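Local coordinates for putative carbonic anhydrase (Streptococcus mutans, PDB 3LAS), which probably catalyses the reversible interconversion of hydrogencarbonate and carbon dioxide as a zinc-dependent beta-class carbonic anhydrase, at residues 3-6 and 7-10. Residues are numbered along the deposited sequence; the frame is centred on the assembly and turned at random.
With GAI (guanidine), chain F.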
loop_
_atom_site.group_PDB
_atom_site.type_symbol
_atom_site.label_atom_id
_atom_site.label_comp_id
_atom_site.label_asym_id
_atom_site.label_seq_id
_atom_site.Cartn_x
_atom_site.Cartn_y
_atom_site.Cartn_z
ATOM N N MET A 3 -18.297 0.554 -19.092
ATOM C CA MET A 3 -17.305 1.439 -18.434
ATOM C C MET A 3 -17.449 1.374 -16.938
ATOM O O MET A 3 -18.512 1.002 -16.353
ATOM C CB MET A 3 -17.508 2.845 -18.938
ATOM C CG MET A 3 -17.226 2.875 -20.449
ATOM S SD MET A 3 -17.593 4.542 -21.087
ATOM C CE MET A 3 -16.095 5.260 -20.511
ATOM N N SER A 4 -16.363 1.725 -16.235
ATOM C CA SER A 4 -16.341 1.631 -14.751
ATOM C C SER A 4 -15.500 2.807 -14.274
ATOM O O SER A 4 -15.089 3.712 -15.022
ATOM C CB SER A 4 -15.848 0.268 -14.285
ATOM O OG SER A 4 -14.499 0.091 -14.729
ATOM N N TYR A 5 -15.170 2.816 -12.963
ATOM C CA TYR A 5 -14.441 3.961 -12.479
ATOM C C TYR A 5 -13.012 4.007 -13.026
ATOM O O TYR A 5 -12.440 5.121 -13.056
ATOM C CB TYR A 5 -14.446 4.064 -10.904
ATOM C CG TYR A 5 -15.543 4.932 -10.437
ATOM C CD1 TYR A 5 -15.382 6.303 -10.413
ATOM C CD2 TYR A 5 -16.743 4.380 -9.961
ATOM C CE1 TYR A 5 -16.354 7.194 -10.008
ATOM C CE2 TYR A 5 -17.743 5.246 -9.510
ATOM C CZ TYR A 5 -17.520 6.636 -9.557
ATOM O OH TYR A 5 -18.518 7.526 -9.101
ATOM N N PHE A 6 -12.423 2.864 -13.437
ATOM C CA PHE A 6 -11.145 2.944 -14.093
ATOM C C PHE A 6 -11.176 3.955 -15.223
ATOM O O PHE A 6 -10.207 4.689 -15.429
ATOM C CB PHE A 6 -10.816 1.537 -14.607
ATOM C CG PHE A 6 -9.536 1.473 -15.387
ATOM C CD1 PHE A 6 -8.342 1.600 -14.744
ATOM C CD2 PHE A 6 -9.564 1.384 -16.765
ATOM C CE1 PHE A 6 -7.112 1.553 -15.488
ATOM C CE2 PHE A 6 -8.356 1.362 -17.520
ATOM C CZ PHE A 6 -7.152 1.431 -16.892
ATOM N N ASP A 7 -12.253 3.982 -16.053
ATOM C CA ASP A 7 -12.304 4.971 -17.156
ATOM C C ASP A 7 -12.382 6.337 -16.672
ATOM O O ASP A 7 -11.747 7.212 -17.237
ATOM C CB ASP A 7 -13.578 4.654 -18.043
ATOM C CG ASP A 7 -13.504 3.292 -18.556
ATOM O OD1 ASP A 7 -12.686 2.978 -19.516
ATOM O OD2 ASP A 7 -14.139 2.355 -18.064
ATOM N N ASN A 8 -13.020 6.619 -15.542
ATOM C CA ASN A 8 -12.996 7.920 -14.940
ATOM C C ASN A 8 -11.563 8.282 -14.571
ATOM O O ASN A 8 -11.121 9.435 -14.763
ATOM C CB ASN A 8 -13.889 8.105 -13.726
ATOM C CG ASN A 8 -15.312 7.874 -13.912
ATOM O OD1 ASN A 8 -15.721 6.776 -14.261
ATOM N ND2 ASN A 8 -16.127 8.837 -13.384
ATOM N N PHE A 9 -10.804 7.343 -13.981
ATOM C CA PHE A 9 -9.444 7.652 -13.537
ATOM C C PHE A 9 -8.536 7.968 -14.719
ATOM O O PHE A 9 -7.711 8.882 -14.647
ATOM C CB PHE A 9 -8.865 6.422 -12.781
ATOM C CG PHE A 9 -9.567 6.042 -11.511
ATOM C CD1 PHE A 9 -10.503 6.884 -10.921
ATOM C CD2 PHE A 9 -9.293 4.784 -10.975
ATOM C CE1 PHE A 9 -11.191 6.453 -9.738
ATOM C CE2 PHE A 9 -9.964 4.414 -9.813
ATOM C CZ PHE A 9 -10.870 5.171 -9.227
ATOM N N ILE A 10 -8.727 7.196 -15.819
ATOM C CA ILE A 10 -7.927 7.495 -17.029
ATOM C C ILE A 10 -8.193 8.893 -17.536
ATOM O O ILE A 10 -7.282 9.649 -17.924
ATOM C CB ILE A 10 -8.245 6.431 -18.117
ATOM C CG1 ILE A 10 -7.639 5.107 -17.735
ATOM C CG2 ILE A 10 -7.656 6.876 -19.508
ATOM C CD1 ILE A 10 -6.050 5.041 -17.642
HETATM C C GAI F . -11.807 -0.418 -18.920
HETATM N N1 GAI F . -12.926 -0.142 -18.339
HETATM N N2 GAI F . -11.390 0.488 -19.758
HETATM N N3 GAI F . -11.115 -1.586 -18.680
#
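D7 reaches back to S4 at the start of the N-terminal helix 5-20, where S4 is the N-cap. The backbone N of S4 gives a hydrogen bond to D7 OD2 (2.9 Å, 164°) on that oxygen's anti lone pair, while D7 N returns only a weak bond to S4 O; the serine hydroxyl instead bonds E85 of the second subunit, which also takes the N-H groups of Y5 and F6. With D7 CG beside its own backbone N (chi1 -58°), the two carboxylate oxygens meet a bound guanidine side by side: N2 meets OD1 at 2.8 Å and N1 meets OD2 at 2.8 Å. E164 of the second subunit holds the same guanidine. The tight side gathers round the buried F6 and F9 rings. I10 CG1 lies over one face of the F6 ring, a CH-pi contact 4.0 Å from the centroid, and the helical carbonyl Y5 O lies over a face of the F9 ring, offset toward its rim; V162 and L51 of the second subunit pack on I10 and F9. The first turns of the helix thus pack on the second subunit, away from the zinc site. M3 and N8 form the exposed side, where the methionine, bent at chi3 (79°), brings CE to 3.6 Å from D7 CB.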